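Local atomic coordinates of glycoside Hydrolase (Bacteroides uniformis, PDB entry 5T99), a protein that probably hydrolyses beta-linked galactose units of agarose-derived sugars in a gut symbiont, as a family 2 glycoside hydrolase that binds the inhibitor d-galacto-isofagomine. Residues A[115-119]-A[120-124]; A[93-96]-A[97-100]; A[385-388]-A[389-393]; A[398-401]-A[402-406]. All blocks are in the same frame, centred on the assembly; numbering follows the deposited sequence.

Contact 1: residues A[115-119]-A[120-124]; sequences KVWIN and GVKVG
Strands 115-118 and 121-124 fold back on each other as a tight antiparallel beta hairpin, joined by a type I' turn from I118 to V121 and interrupted by a classic beta bulge in which V123 and G124 both face V116. The turn is closed by a mutual pair of backbone bonds: I118 N gives to V121 O at 2.9 Å, and V121 N returns to I118 O. Beyond it, V123 N meets V116 O almost straight, with 176° at the hydrogen, while V116 N reaches G124 O. At the turn itself, the backbone of G120 has positive phi, and a beta carbon there would run into N119 O.

W117 and K122 form the non-hydrogen-bonded pair between these bonds, and here the side chains take over. With CG anti to its carbonyl carbon (chi1 -64°), W117 lays its pyrrole side obliquely against the opposite strand: CD1 lies 3.4 Å from K122 N, and NE1 meets K122 CB at 3.7 Å. The lysine chain runs on past the indole to touch K115 with its methylenes, and its NZ is paired with E125. On the other side of the hairpin V116, I118 and V121 project, and V116 packs on strand 133-136. N119 is anchored outward, its amide bonded to V148, Y140 and N147, which ties the turn to the neighbouring strand 146-153 of the sugar binding domain. V123 extends the apolar patch, with its CG1 lying 3.8 Å from I118 CG2.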
loop_
_atom_site.group_PDB
_atom_site.type_symbol
_atom_site.label_atom_id
_atom_site.label_comp_id
_atom_site.label_asym_id
_atom_site.label_seq_id
_atom_site.Cartn_x
_atom_site.Cartn_y
_atom_site.Cartn_z
ATOM N N LYS A 115 -6.806 -22.811 -8.702
ATOM C CA LYS A 115 -6.471 -24.230 -8.726
ATOM C C LYS A 115 -5.101 -24.366 -9.404
ATOM O O LYS A 115 -4.813 -23.627 -10.351
ATOM C CB LYS A 115 -7.524 -25.013 -9.497
ATOM C CG LYS A 115 -8.888 -25.076 -8.826
ATOM C CD LYS A 115 -9.754 -26.139 -9.490
ATOM C CE LYS A 115 -11.118 -26.275 -8.838
ATOM N NZ LYS A 115 -12.009 -25.154 -9.233
ATOM N N VAL A 116 -4.265 -25.286 -8.917
ATOM C CA VAL A 116 -2.917 -25.479 -9.469
ATOM C C VAL A 116 -2.632 -26.953 -9.747
ATOM O O VAL A 116 -2.945 -27.818 -8.923
ATOM C CB VAL A 116 -1.811 -24.895 -8.549
ATOM C CG1 VAL A 116 -0.432 -25.034 -9.190
ATOM C CG2 VAL A 116 -2.102 -23.430 -8.229
ATOM N N TRP A 117 -2.034 -27.210 -10.914
ATOM C CA TRP A 117 -1.651 -28.557 -11.358
ATOM C C TRP A 117 -0.170 -28.599 -11.734
ATOM O O TRP A 117 0.354 -27.639 -12.288
ATOM C CB TRP A 117 -2.456 -28.982 -12.596
ATOM C CG TRP A 117 -3.937 -29.132 -12.393
ATOM C CD1 TRP A 117 -4.617 -30.284 -12.102
ATOM C CD2 TRP A 117 -4.924 -28.102 -12.495
ATOM N NE1 TRP A 117 -5.964 -30.030 -12.006
ATOM C CE2 TRP A 117 -6.181 -28.698 -12.254
ATOM C CE3 TRP A 117 -4.869 -26.729 -12.771
ATOM C CZ2 TRP A 117 -7.378 -27.963 -12.274
ATOM C CZ3 TRP A 117 -6.058 -26.000 -12.801
ATOM C CH2 TRP A 117 -7.293 -26.617 -12.550
ATOM N N ILE A 118 0.483 -29.722 -11.450
ATOM C CA ILE A 118 1.839 -30.001 -11.960
ATOM C C ILE A 118 1.791 -31.330 -12.740
ATOM O O ILE A 118 1.401 -32.378 -12.200
ATOM C CB ILE A 118 2.936 -29.986 -10.849
ATOM C CG1 ILE A 118 4.340 -30.211 -11.436
ATOM C CG2 ILE A 118 2.682 -31.026 -9.775
ATOM C CD1 ILE A 118 4.855 -29.068 -12.276
ATOM N N ASN A 119 2.158 -31.262 -14.020
ATOM C CA ASN A 119 2.092 -32.417 -14.923
ATOM C C ASN A 119 0.731 -33.145 -14.882
ATOM O O ASN A 119 0.670 -34.382 -14.855
ATOM C CB ASN A 119 3.257 -33.367 -14.630
ATOM C CG ASN A 119 4.603 -32.708 -14.854
ATOM O OD1 ASN A 119 4.747 -31.883 -15.753
ATOM N ND2 ASN A 119 5.597 -33.067 -14.038
ATOM N N GLY A 120 -0.345 -32.354 -14.859
ATOM C CA GLY A 120 -1.707 -32.872 -14.765
ATOM C C GLY A 120 -2.255 -33.195 -13.376
ATOM O O GLY A 120 -3.463 -33.335 -13.235
ATOM N N VAL A 121 -1.410 -33.323 -12.351
ATOM C CA VAL A 121 -1.901 -33.668 -11.017
ATOM C C VAL A 121 -2.216 -32.411 -10.228
ATOM O O VAL A 121 -1.358 -31.550 -10.065
ATOM C CB VAL A 121 -0.894 -34.505 -10.215
ATOM C CG1 VAL A 121 -1.507 -34.951 -8.891
ATOM C CG2 VAL A 121 -0.434 -35.710 -11.024
ATOM N N LYS A 122 -3.445 -32.330 -9.717
ATOM C CA LYS A 122 -3.886 -31.211 -8.882
ATOM C C LYS A 122 -3.106 -31.224 -7.579
ATOM O O LYS A 122 -3.062 -32.249 -6.906
ATOM C CB LYS A 122 -5.386 -31.328 -8.595
ATOM C CG LYS A 122 -6.018 -30.092 -7.963
ATOM C CD LYS A 122 -7.484 -29.987 -8.379
ATOM C CE LYS A 122 -8.255 -28.952 -7.576
ATOM N NZ LYS A 122 -8.366 -29.296 -6.125
ATOM N N VAL A 123 -2.474 -30.101 -7.247
ATOM C CA VAL A 123 -1.602 -30.002 -6.063
ATOM C C VAL A 123 -1.853 -28.758 -5.189
ATOM O O VAL A 123 -1.102 -28.497 -4.243
ATOM C CB VAL A 123 -0.103 -30.054 -6.472
ATOM C CG1 VAL A 123 0.304 -31.480 -6.831
ATOM C CG2 VAL A 123 0.193 -29.090 -7.623
ATOM N N GLY A 124 -2.919 -28.014 -5.484
ATOM C CA GLY A 124 -3.152 -26.731 -4.835
ATOM C C GLY A 124 -4.515 -26.177 -5.170
ATOM O O GLY A 124 -4.981 -26.295 -6.305
#

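Contact 2: residues A[93-96]-A[97-100]; sequences IGDA and QWKD. With EDO (1,2-ethanediol), chain M.
The indole of W98 carries D95 on one face: D95 CB stands over the five-membered ring, 3.5 Å from its centroid and only 13° off the normal, a clear CH-pi contact. Farther along the six-membered ring the backbone of the incoming chain passes obliquely, with I93 O 3.7 Å from W98 CZ3 and G94 CA near W98 CE3. A short 3-10 turn makes this arrangement possible. W98 N bonds to D95 O at 3.0 Å and K99 N to A96 O at 3.2 Å, both donors well above the carbonyl planes in these i to i+3 bonds. D95 also marks the start of the turn: its CG lies anti to the backbone N (chi1 -151°), which carries OD1 toward Q97 N in a weak bond of 3.4 Å. The Q97 side chain runs alongside that of D95, pointing the same way. A serine in place of W98 would probably strip D95 CB of the surface it rests on and open a gap against L174 and V176. Past the turn, D100 N donates to O1 of a 1,2-ethanediol molecule at 2.9 Å, probably a remnant of the crystallisation liquor, which K101 O also holds. The whole turn links strand 86-93 to strand 102-107; G94 is bonded to the backbone of G144 and E145, and the indole packs on strand 172-177 and on L141.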
loop_
_atom_site.group_PDB
_atom_site.type_symbol
_atom_site.label_atom_id
_atom_site.label_comp_id
_atom_site.label_asym_id
_atom_site.label_seq_id
_atom_site.Cartn_x
_atom_site.Cartn_y
_atom_site.Cartn_z
ATOM N N ILE A 93 12.126 -27.446 -18.199
ATOM C CA ILE A 93 12.948 -28.643 -18.012
ATOM C C ILE A 93 13.255 -28.799 -16.521
ATOM O O ILE A 93 13.607 -27.830 -15.847
ATOM C CB ILE A 93 14.300 -28.566 -18.776
ATOM C CG1 ILE A 93 14.096 -28.433 -20.292
ATOM C CG2 ILE A 93 15.180 -29.786 -18.471
ATOM C CD1 ILE A 93 13.591 -29.689 -20.972
ATOM N N GLY A 94 13.128 -30.019 -16.017
ATOM C CA GLY A 94 13.646 -30.354 -14.702
ATOM C C GLY A 94 15.160 -30.280 -14.685
ATOM O O GLY A 94 15.849 -31.196 -15.137
ATOM N N ASP A 95 15.675 -29.171 -14.175
ATOM C CA ASP A 95 17.113 -28.952 -14.063
ATOM C C ASP A 95 17.787 -30.093 -13.296
ATOM O O ASP A 95 17.235 -30.625 -12.312
ATOM C CB ASP A 95 17.375 -27.617 -13.370
ATOM C CG ASP A 95 18.662 -26.984 -13.794
ATOM O OD1 ASP A 95 19.733 -27.625 -13.665
ATOM O OD2 ASP A 95 18.593 -25.818 -14.234
ATOM N N ALA A 96 18.980 -30.465 -13.765
ATOM C CA ALA A 96 19.746 -31.579 -13.183
ATOM C C ALA A 96 20.112 -31.326 -11.718
ATOM O O ALA A 96 20.138 -32.253 -10.919
ATOM C CB ALA A 96 21.004 -31.852 -14.010
ATOM N N GLN A 97 20.370 -30.064 -11.376
ATOM C CA GLN A 97 20.628 -29.657 -9.987
ATOM C C GLN A 97 19.445 -29.826 -9.032
ATOM O O GLN A 97 19.652 -29.781 -7.824
ATOM C CB GLN A 97 21.087 -28.200 -9.933
ATOM C CG GLN A 97 22.474 -27.972 -10.519
ATOM C CD GLN A 97 22.798 -26.497 -10.681
ATOM O OE1 GLN A 97 23.786 -26.007 -10.132
ATOM N NE2 GLN A 97 21.958 -25.776 -11.430
ATOM N N TRP A 98 18.225 -29.991 -9.553
ATOM C CA TRP A 98 17.049 -30.252 -8.717
ATOM C C TRP A 98 16.831 -31.742 -8.407
ATOM O O TRP A 98 15.887 -32.089 -7.704
ATOM C CB TRP A 98 15.768 -29.695 -9.358
ATOM C CG TRP A 98 15.833 -28.293 -9.856
ATOM C CD1 TRP A 98 16.756 -27.340 -9.540
ATOM C CD2 TRP A 98 14.908 -27.674 -10.753
ATOM N NE1 TRP A 98 16.467 -26.165 -10.199
ATOM C CE2 TRP A 98 15.332 -26.344 -10.942
ATOM C CE3 TRP A 98 13.754 -28.116 -11.410
ATOM C CZ2 TRP A 98 14.659 -25.459 -11.776
ATOM C CZ3 TRP A 98 13.073 -27.225 -12.223
ATOM C CH2 TRP A 98 13.534 -25.913 -12.405
ATOM N N LYS A 99 17.674 -32.619 -8.951
ATOM C CA LYS A 99 17.604 -34.065 -8.674
ATOM C C LYS A 99 17.732 -34.332 -7.169
ATOM O O LYS A 99 18.654 -33.824 -6.529
ATOM C CB LYS A 99 18.711 -34.792 -9.458
ATOM C CG LYS A 99 18.801 -36.306 -9.286
ATOM C CD LYS A 99 17.556 -37.026 -9.776
ATOM C CE LYS A 99 17.685 -38.536 -9.621
ATOM N NZ LYS A 99 18.774 -39.115 -10.461
ATOM N N ASP A 100 16.776 -35.081 -6.615
ATOM C CA ASP A 100 16.742 -35.458 -5.181
ATOM C C ASP A 100 16.596 -34.291 -4.186
ATOM O O ASP A 100 16.780 -34.479 -2.979
ATOM C CB ASP A 100 17.949 -36.351 -4.807
ATOM C CG ASP A 100 17.931 -37.699 -5.537
ATOM O OD1 ASP A 100 16.896 -38.403 -5.452
ATOM O OD2 ASP A 100 18.951 -38.050 -6.179
HETATM C C1 EDO M . 13.422 -34.635 -8.225
HETATM O O1 EDO M . 14.460 -35.626 -8.244
HETATM C C2 EDO M . 12.593 -34.677 -6.945
HETATM O O2 EDO M . 13.404 -34.809 -5.767
#

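Contact 3: residues A[385-388]-A[389-393]; sequences HLYF and DEWSK
F388 and S392 meet ring to methylene in the first turn of helix 388-403, within the TIM barrel domain. S392 CB stands over the centre of the phenyl ring, 3.6 Å from its centroid and 10° off the normal, a CH-pi contact between residues one helical turn apart. F388 holds its CG anti to the backbone N (chi1 -170°), swinging the ring alongside the next turn. W375, and V430 from helix 427-441, also pack on this ring. Replacing F388 with an alanine would probably leave S392 CB without its aromatic floor and open a gap between W375 and V430. On another side of the helix, Y387 and W391 are likewise four residues apart: Y387 CB touches W391 CD1 at 3.8 Å, and Y387 O lies at the indole edge. The backbone bond from W391 N to Y387 O is 2.7 Å long. Waters extend the helix start backward, one bridging H385 O to D389 N and another L386 O to E390 N. F388 O is gripped twice by S392, whose N and OG come from opposite faces of the carbonyl plane, OG at 2.6 Å.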
loop_
_atom_site.group_PDB
_atom_site.type_symbol
_atom_site.label_atom_id
_atom_site.label_comp_id
_atom_site.label_asym_id
_atom_site.label_seq_id
_atom_site.Cartn_x
_atom_site.Cartn_y
_atom_site.Cartn_z
ATOM N N HIS A 385 -17.075 -14.673 3.348
ATOM C CA HIS A 385 -18.018 -15.531 4.092
ATOM C C HIS A 385 -18.232 -16.934 3.495
ATOM O O HIS A 385 -18.566 -17.867 4.225
ATOM C CB HIS A 385 -19.376 -14.838 4.256
ATOM C CG HIS A 385 -20.254 -14.947 3.051
ATOM N ND1 HIS A 385 -20.192 -14.055 2.003
ATOM C CD2 HIS A 385 -21.194 -15.864 2.714
ATOM C CE1 HIS A 385 -21.051 -14.419 1.070
ATOM N NE2 HIS A 385 -21.683 -15.506 1.481
ATOM N N LEU A 386 -18.052 -17.081 2.186
ATOM C CA LEU A 386 -18.045 -18.407 1.556
ATOM C C LEU A 386 -16.946 -19.328 2.073
ATOM O O LEU A 386 -17.105 -20.544 2.077
ATOM C CB LEU A 386 -17.886 -18.284 0.040
ATOM C CG LEU A 386 -19.041 -17.630 -0.723
ATOM C CD1 LEU A 386 -18.640 -17.398 -2.178
ATOM C CD2 LEU A 386 -20.314 -18.466 -0.618
ATOM N N TYR A 387 -15.825 -18.740 2.481
ATOM C CA TYR A 387 -14.637 -19.485 2.874
ATOM C C TYR A 387 -14.323 -19.440 4.359
ATOM O O TYR A 387 -13.470 -20.211 4.807
ATOM C CB TYR A 387 -13.448 -18.956 2.080
ATOM C CG TYR A 387 -13.771 -18.874 0.614
ATOM C CD1 TYR A 387 -13.967 -20.034 -0.137
ATOM C CD2 TYR A 387 -13.942 -17.642 -0.013
ATOM C CE1 TYR A 387 -14.296 -19.964 -1.481
ATOM C CE2 TYR A 387 -14.261 -17.563 -1.358
ATOM C CZ TYR A 387 -14.437 -18.723 -2.078
ATOM O OH TYR A 387 -14.749 -18.629 -3.400
ATOM N N PHE A 388 -15.031 -18.587 5.113
ATOM C CA PHE A 388 -14.666 -18.267 6.485
ATOM C C PHE A 388 -14.534 -19.476 7.402
ATOM O O PHE A 388 -13.528 -19.591 8.092
ATOM C CB PHE A 388 -15.629 -17.255 7.114
ATOM C CG PHE A 388 -15.159 -16.715 8.446
ATOM C CD1 PHE A 388 -14.344 -15.575 8.507
ATOM C CD2 PHE A 388 -15.518 -17.342 9.642
ATOM C CE1 PHE A 388 -13.904 -15.068 9.732
ATOM C CE2 PHE A 388 -15.084 -16.841 10.868
ATOM C CZ PHE A 388 -14.270 -15.703 10.913
ATOM N N ASP A 389 -15.526 -20.362 7.410
ATOM C CA ASP A 389 -15.482 -21.537 8.286
ATOM C C ASP A 389 -14.298 -22.470 7.976
ATOM O O ASP A 389 -13.600 -22.910 8.888
ATOM C CB ASP A 389 -16.809 -22.302 8.235
ATOM C CG ASP A 389 -17.867 -21.701 9.146
ATOM O OD1 ASP A 389 -18.904 -22.370 9.368
ATOM O OD2 ASP A 389 -17.669 -20.563 9.638
ATOM N N GLU A 390 -14.073 -22.751 6.694
ATOM C CA GLU A 390 -12.984 -23.632 6.265
ATOM C C GLU A 390 -11.599 -22.960 6.292
ATOM O O GLU A 390 -10.617 -23.612 6.630
ATOM C CB GLU A 390 -13.279 -24.181 4.862
ATOM C CG GLU A 390 -12.335 -25.292 4.371
ATOM C CD GLU A 390 -12.592 -25.733 2.921
ATOM O OE1 GLU A 390 -13.679 -25.433 2.356
ATOM O OE2 GLU A 390 -11.692 -26.389 2.342
ATOM N N TRP A 391 -11.525 -21.669 5.951
ATOM C CA TRP A 391 -10.252 -20.992 5.656
ATOM C C TRP A 391 -9.771 -19.903 6.631
ATOM O O TRP A 391 -8.582 -19.547 6.593
ATOM C CB TRP A 391 -10.318 -20.397 4.252
ATOM C CG TRP A 391 -10.234 -21.423 3.197
ATOM C CD1 TRP A 391 -11.274 -22.072 2.588
ATOM C CD2 TRP A 391 -9.038 -21.947 2.619
ATOM N NE1 TRP A 391 -10.797 -22.957 1.657
ATOM C CE2 TRP A 391 -9.428 -22.904 1.650
ATOM C CE3 TRP A 391 -7.671 -21.694 2.814
ATOM C CZ2 TRP A 391 -8.492 -23.621 0.875
ATOM C CZ3 TRP A 391 -6.735 -22.407 2.046
ATOM C CH2 TRP A 391 -7.155 -23.363 1.092
ATOM N N SER A 392 -10.652 -19.386 7.491
ATOM C CA SER A 392 -10.314 -18.210 8.323
ATOM C C SER A 392 -9.084 -18.410 9.194
ATOM O O SER A 392 -8.219 -17.536 9.232
ATOM C CB SER A 392 -11.489 -17.770 9.207
ATOM O OG SER A 392 -11.929 -18.816 10.049
ATOM N N LYS A 393 -9.011 -19.550 9.880
ATOM C CA LYS A 393 -7.834 -19.857 10.699
ATOM C C LYS A 393 -6.581 -19.973 9.840
ATOM O O LYS A 393 -5.541 -19.416 10.197
ATOM C CB LYS A 393 -8.002 -21.127 11.561
ATOM C CG LYS A 393 -6.770 -21.421 12.420
ATOM C CD LYS A 393 -6.864 -22.685 13.258
ATOM C CE LYS A 393 -7.728 -22.498 14.479
ATOM N NZ LYS A 393 -7.348 -23.447 15.558
HETATM O O HOH W 1 -17.791 -20.141 5.602
HETATM O O HOH W 2 -16.021 -22.344 4.387
HETATM O O HOH W 3 -14.913 -22.962 1.941
#

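Contact 4: residues A[398-401]-A[402-406]; sequences SLIM and RDRNH. With EDO (1,2-ethanediol), chain J; EDO (1,2-ethanediol), chain K.
D403 OD1 takes the shortest direct polar bond at this helix end, 2.7 Å from R402 NE, and both residues also reach back one turn, R402 to S398 and L399, D403 to L399. The guanidinium grips the carboxylate side-on: NE goes to OD1, 31° out of the carboxylate plane, while NH2 reaches OD2 along its syn lone pair, nearly straight at 173° and in the guanidinium plane. L399 CD1 lies 3.3 Å from D403 OD2, so the leucine methyl flanks this salt bridge. Main-chain bonds from R402 N to S398 O and from D403 N to L399 O complete the last turns of helix 388-403, and a weak one from R404 N to I400 O follows before the chain turns again between D403 and H406. R404 folds back over the helix. Its CG sits between backbone N and carbonyl carbon (chi1 65°), and the extended chain beyond runs beside M401, whose SD lies over one guanidinium face, 3.4 Å from R404 NH2. A water accepts from R404 NE at 2.9 Å and lies 2.7 Å from M401 O. Y188 makes a cation-pi contact with the same arginine. The R402-D403 pair and R404 are thus held where the helix ends: the bidentate pairing probably offsets the closeness of D403 to D369, and R402 NH2 is also bonded to P352 O, which would restrain its rotation.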
loop_
_atom_site.group_PDB
_atom_site.type_symbol
_atom_site.label_atom_id
_atom_site.label_comp_id
_atom_site.label_asym_id
_atom_site.label_seq_id
_atom_site.Cartn_x
_atom_site.Cartn_y
_atom_site.Cartn_z
ATOM N N SER A 398 -1.674 -17.752 8.170
ATOM C CA SER A 398 -0.752 -17.476 7.052
ATOM C C SER A 398 -0.279 -16.020 7.018
ATOM O O SER A 398 0.894 -15.758 6.754
ATOM C CB SER A 398 -1.393 -17.840 5.710
ATOM O OG SER A 398 -0.495 -17.568 4.657
ATOM N N LEU A 399 -1.183 -15.085 7.298
ATOM C CA LEU A 399 -0.838 -13.670 7.370
ATOM C C LEU A 399 0.199 -13.383 8.476
ATOM O O LEU A 399 1.198 -12.705 8.253
ATOM C CB LEU A 399 -2.101 -12.838 7.619
ATOM C CG LEU A 399 -1.907 -11.355 7.954
ATOM C CD1 LEU A 399 -1.277 -10.645 6.761
ATOM C CD2 LEU A 399 -3.222 -10.712 8.374
ATOM N N ILE A 400 -0.065 -13.876 9.676
ATOM C CA ILE A 400 0.799 -13.584 10.818
ATOM C C ILE A 400 2.169 -14.257 10.653
ATOM O O ILE A 400 3.191 -13.643 10.939
ATOM C CB ILE A 400 0.103 -13.953 12.139
ATOM C CG1 ILE A 400 -1.077 -12.999 12.363
ATOM C CG2 ILE A 400 1.073 -13.887 13.315
ATOM C CD1 ILE A 400 -2.034 -13.439 13.443
ATOM N N MET A 401 2.179 -15.487 10.144
ATOM C CA MET A 401 3.426 -16.202 9.871
ATOM C C MET A 401 4.279 -15.473 8.816
ATOM O O MET A 401 5.506 -15.382 8.951
ATOM C CB MET A 401 3.138 -17.632 9.397
ATOM C CG MET A 401 2.471 -18.536 10.421
ATOM S SD MET A 401 3.571 -18.989 11.752
ATOM C CE MET A 401 4.454 -20.325 10.932
ATOM N N ARG A 402 3.615 -14.939 7.792
ATOM C CA ARG A 402 4.271 -14.177 6.729
ATOM C C ARG A 402 4.847 -12.859 7.234
ATOM O O ARG A 402 5.975 -12.510 6.874
ATOM C CB ARG A 402 3.269 -13.883 5.592
ATOM C CG ARG A 402 3.860 -13.357 4.288
ATOM C CD ARG A 402 2.792 -12.872 3.303
ATOM N NE ARG A 402 2.209 -11.605 3.730
ATOM C CZ ARG A 402 1.492 -10.774 2.968
ATOM N NH1 ARG A 402 1.221 -11.044 1.682
ATOM N NH2 ARG A 402 1.045 -9.641 3.503
ATOM N N ASP A 403 4.080 -12.132 8.053
ATOM C CA ASP A 403 4.407 -10.733 8.367
ATOM C C ASP A 403 4.949 -10.429 9.773
ATOM O O ASP A 403 5.298 -9.286 10.041
ATOM C CB ASP A 403 3.186 -9.833 8.110
ATOM C CG ASP A 403 2.763 -9.816 6.661
ATOM O OD1 ASP A 403 3.506 -10.376 5.819
ATOM O OD2 ASP A 403 1.681 -9.245 6.366
ATOM N N ARG A 404 5.054 -11.428 10.649
ATOM C CA ARG A 404 5.420 -11.170 12.048
ATOM C C ARG A 404 6.894 -10.806 12.296
ATOM O O ARG A 404 7.285 -10.643 13.448
ATOM C CB ARG A 404 5.028 -12.343 12.945
ATOM C CG ARG A 404 5.765 -13.650 12.667
ATOM C CD ARG A 404 5.134 -14.747 13.485
ATOM N NE ARG A 404 5.754 -16.043 13.286
ATOM C CZ ARG A 404 5.526 -17.113 14.050
ATOM N NH1 ARG A 404 4.684 -17.052 15.087
ATOM N NH2 ARG A 404 6.147 -18.265 13.783
ATOM N N ASN A 405 7.697 -10.716 11.239
ATOM C CA ASN A 405 9.049 -10.168 11.328
ATOM C C ASN A 405 9.197 -8.731 10.844
ATOM O O ASN A 405 10.239 -8.124 11.098
ATOM C CB ASN A 405 10.019 -11.062 10.571
ATOM C CG ASN A 405 10.002 -12.473 11.094
ATOM O OD1 ASN A 405 10.065 -12.675 12.308
ATOM N ND2 ASN A 405 9.900 -13.461 10.199
ATOM N N HIS A 406 8.200 -8.181 10.155
ATOM C CA HIS A 406 8.280 -6.786 9.696
ATOM C C HIS A 406 8.233 -5.829 10.884
ATOM O O HIS A 406 7.261 -5.842 11.633
ATOM C CB HIS A 406 7.107 -6.444 8.778
ATOM C CG HIS A 406 7.166 -7.085 7.429
ATOM N ND1 HIS A 406 8.089 -6.728 6.470
ATOM C CD2 HIS A 406 6.378 -8.028 6.857
ATOM C CE1 HIS A 406 7.877 -7.440 5.375
ATOM N NE2 HIS A 406 6.855 -8.246 5.589
HETATM C C1 EDO J . 9.929 -7.795 15.018
HETATM O O1 EDO J . 9.317 -9.106 14.914
HETATM C C2 EDO J . 11.363 -7.761 14.476
HETATM O O2 EDO J . 11.507 -6.893 13.331
HETATM C C1 EDO K . 5.661 -20.777 17.194
HETATM O O1 EDO K . 5.987 -21.461 18.413
HETATM C C2 EDO K . 4.439 -19.878 17.339
HETATM O O2 EDO K . 3.551 -20.045 16.225
HETATM O O HOH W 4 7.275 -16.253 10.807
#

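How the contacts relate
Along the chain the order is contact 2, contact 1, contact 3, contact 4, with no overlap. Contacts 1 and 2 belong to the sugar binding domain, where strands 86-93, 114-118 and 121-126 share one antiparallel sheet; their centres lie about 19 Å apart, and contact 2 is the more peripheral turn. Contacts 3 and 4 sit at the start and the end of a single helix, 388-403, also with centres about 19 Å apart, in the beta-alpha-beta unit between strands 366-370 and 409-416 of the barrel. Contact 1 comes within about 7 Å (nearest atoms) of contact 3, and H126, at the end of the hairpin's second strand, and P127 just after it pack against W391 there, joining the two domains.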